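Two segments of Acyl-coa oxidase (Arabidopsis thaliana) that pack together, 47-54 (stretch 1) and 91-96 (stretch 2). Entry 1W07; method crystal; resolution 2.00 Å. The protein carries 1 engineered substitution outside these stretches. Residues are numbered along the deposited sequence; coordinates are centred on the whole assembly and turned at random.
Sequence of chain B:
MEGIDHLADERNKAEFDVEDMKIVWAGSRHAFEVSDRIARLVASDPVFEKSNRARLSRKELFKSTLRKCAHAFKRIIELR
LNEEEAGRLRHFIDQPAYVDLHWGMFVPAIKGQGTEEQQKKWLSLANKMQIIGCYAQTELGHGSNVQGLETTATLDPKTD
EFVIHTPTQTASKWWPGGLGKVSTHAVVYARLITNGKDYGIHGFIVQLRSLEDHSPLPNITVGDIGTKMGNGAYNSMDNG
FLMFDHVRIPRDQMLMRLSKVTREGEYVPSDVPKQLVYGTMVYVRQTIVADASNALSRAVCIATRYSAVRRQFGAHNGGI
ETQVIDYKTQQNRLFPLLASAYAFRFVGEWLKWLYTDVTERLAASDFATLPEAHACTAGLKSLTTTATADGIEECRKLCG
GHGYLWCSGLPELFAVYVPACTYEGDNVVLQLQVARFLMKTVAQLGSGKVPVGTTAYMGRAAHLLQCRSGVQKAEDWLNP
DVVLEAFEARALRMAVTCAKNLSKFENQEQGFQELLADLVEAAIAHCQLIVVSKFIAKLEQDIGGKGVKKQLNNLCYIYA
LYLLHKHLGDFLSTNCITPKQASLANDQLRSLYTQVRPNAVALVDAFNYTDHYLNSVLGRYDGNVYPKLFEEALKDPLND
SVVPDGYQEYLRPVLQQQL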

# COMPACT_ATOMS: atom_id res chain seq x y z
N VAL B 47 3.12 4.03 -31.29
CA VAL B 47 3.01 2.62 -30.91
C VAL B 47 3.27 2.43 -29.41
O VAL B 47 2.77 1.48 -28.80
CB VAL B 47 4.01 1.73 -31.73
CG1 VAL B 47 3.88 0.27 -31.31
CG2 VAL B 47 3.74 1.88 -33.23
N PHE B 48 4.04 3.35 -28.81
CA PHE B 48 4.38 3.23 -27.39
C PHE B 48 3.48 3.99 -26.42
O PHE B 48 3.86 4.26 -25.29
CB PHE B 48 5.84 3.64 -27.19
CG PHE B 48 6.83 2.74 -27.89
CD1 PHE B 48 8.04 3.26 -28.39
CD2 PHE B 48 6.58 1.38 -28.05
CE1 PHE B 48 8.97 2.43 -29.02
CE2 PHE B 48 7.51 0.54 -28.69
CZ PHE B 48 8.70 1.07 -29.17
N GLU B 49 2.28 4.32 -26.89
CA GLU B 49 1.31 5.00 -26.05
C GLU B 49 0.93 4.05 -24.92
O GLU B 49 0.81 2.85 -25.14
CB GLU B 49 0.06 5.33 -26.88
CG GLU B 49 -1.11 5.81 -26.05
CD GLU B 49 -2.38 5.98 -26.87
OE1 GLU B 49 -2.67 5.10 -27.72
OE2 GLU B 49 -3.11 6.97 -26.64
N LYS B 50 0.76 4.59 -23.71
CA LYS B 50 0.38 3.74 -22.59
C LYS B 50 -0.57 4.40 -21.59
O LYS B 50 -0.84 3.83 -20.54
CB LYS B 50 1.61 3.25 -21.83
CG LYS B 50 2.21 4.27 -20.87
CD LYS B 50 3.56 4.78 -21.36
CE LYS B 50 4.70 4.47 -20.37
NZ LYS B 50 4.70 5.13 -19.01
N SER B 51 -1.07 5.59 -21.90
CA SER B 51 -2.00 6.28 -20.99
C SER B 51 -3.41 5.70 -21.11
O SER B 51 -4.28 6.03 -20.30
CB SER B 51 -2.03 7.79 -21.30
OG SER B 51 -2.56 8.04 -22.59
N ASN B 52 -3.62 4.84 -22.10
CA ASN B 52 -4.92 4.21 -22.34
C ASN B 52 -4.89 2.75 -21.88
O ASN B 52 -5.86 2.00 -22.05
CB ASN B 52 -5.24 4.26 -23.84
CG ASN B 52 -4.40 3.29 -24.66
OD1 ASN B 52 -3.20 3.14 -24.42
ND2 ASN B 52 -5.02 2.65 -25.65
N ARG B 53 -3.77 2.37 -21.28
CA ARG B 53 -3.54 1.02 -20.81
C ARG B 53 -4.64 0.46 -19.91
O ARG B 53 -4.99 -0.72 -20.02
CB ARG B 53 -2.18 0.98 -20.10
CG ARG B 53 -1.65 -0.40 -19.81
CD ARG B 53 -0.38 -0.28 -19.00
NE ARG B 53 0.79 0.02 -19.81
CZ ARG B 53 1.94 0.46 -19.32
NH1 ARG B 53 2.07 0.66 -18.02
NH2 ARG B 53 2.98 0.66 -20.12
N ALA B 54 -5.20 1.30 -19.05
CA ALA B 54 -6.27 0.88 -18.15
C ALA B 54 -7.62 0.72 -18.84
O ALA B 54 -8.57 0.23 -18.24
CB ALA B 54 -6.39 1.87 -16.99
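Stretch 2 (91-96) HFIDQP

How does stretch 2 run against stretch 1? It arrives as the last turn of a helix, 91-93, and leaves helical geometry at Asp94, whose phi is positive; an extended Gln95 follows. The two stretches advance in broadly the same sense, the CA of Phe48 lying 6.1 Å from the CA of Ile93 and the CA of Lys50 8.3 Å from that of Gln95.

What does Ile93, which covers the most surface, rest on? Its side chain, m at chi1 and t at chi2, lies over one face of the Phe48 ring. Ile93 CG1 stands 3.8 Å from the centroid of that ring, almost on its normal, and Ile93 CD1 comes within 3.5 Å of Phe48 CZ. Beside this apolar contact, one water donates to both Phe48 O and Ile93 O, at 2.8 Å each, tying the backbones together.

What does Arg53 hold on stretch 2? Arg53 closes a type I turn that starts at Lys50, and its long side chain meets acceptors at the guanidinium edge. Arg53 NH2 donates to Asp94 O at 2.7 Å and to Gln95 OE1 at 2.8 Å; Arg53 NE adds a weak bond to Gln95 OE1 at 3.0 Å.

Where is charge paired? Lys50 NZ forms a salt bridge with Asp94 OD1 at 3.0 Å, just where the helix has ended.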

# COMPACT_ATOMS: atom_id res chain seq x y z
N HIS B 91 13.33 0.16 -21.31
CA HIS B 91 13.11 0.84 -20.05
C HIS B 91 12.03 1.90 -20.19
O HIS B 91 11.10 1.96 -19.37
CB HIS B 91 14.42 1.48 -19.57
CG HIS B 91 14.25 2.39 -18.40
ND1 HIS B 91 13.97 1.94 -17.13
CD2 HIS B 91 14.32 3.74 -18.31
CE1 HIS B 91 13.87 2.97 -16.30
NE2 HIS B 91 14.07 4.08 -17.00
N PHE B 92 12.13 2.75 -21.21
CA PHE B 92 11.12 3.79 -21.36
C PHE B 92 9.78 3.32 -21.94
O PHE B 92 8.76 3.96 -21.72
CB PHE B 92 11.70 4.97 -22.14
CG PHE B 92 12.76 5.72 -21.36
CD1 PHE B 92 14.10 5.62 -21.72
CD2 PHE B 92 12.41 6.49 -20.26
CE1 PHE B 92 15.09 6.28 -20.99
CE2 PHE B 92 13.39 7.16 -19.52
CZ PHE B 92 14.73 7.05 -19.88
N ILE B 93 9.77 2.20 -22.66
CA ILE B 93 8.52 1.65 -23.19
C ILE B 93 7.65 1.37 -21.94
O ILE B 93 6.42 1.41 -22.00
CB ILE B 93 8.78 0.36 -24.01
CG1 ILE B 93 9.45 0.73 -25.34
CG2 ILE B 93 7.48 -0.40 -24.24
CD1 ILE B 93 9.83 -0.48 -26.19
N ASP B 94 8.33 1.07 -20.83
CA ASP B 94 7.70 0.87 -19.54
C ASP B 94 6.52 -0.10 -19.51
O ASP B 94 5.45 0.22 -19.00
CB ASP B 94 7.26 2.25 -19.04
CG ASP B 94 6.87 2.25 -17.58
OD1 ASP B 94 5.94 3.00 -17.23
OD2 ASP B 94 7.50 1.53 -16.79
N GLN B 95 6.71 -1.29 -20.07
CA GLN B 95 5.61 -2.25 -20.07
C GLN B 95 6.09 -3.67 -19.85
O GLN B 95 6.71 -4.28 -20.72
CB GLN B 95 4.83 -2.13 -21.38
CG GLN B 95 3.54 -2.96 -21.41
CD GLN B 95 2.44 -2.32 -22.24
OE1 GLN B 95 2.20 -1.12 -22.15
NE2 GLN B 95 1.76 -3.13 -23.05
N PRO B 96 5.81 -4.23 -18.66
CA PRO B 96 6.21 -5.60 -18.31
C PRO B 96 5.86 -6.55 -19.45
O PRO B 96 4.71 -6.60 -19.90
CB PRO B 96 5.40 -5.87 -17.05
CG PRO B 96 5.38 -4.50 -16.39
CD PRO B 96 5.06 -3.60 -17.55
O HOH W 1 4.54 1.83 -23.97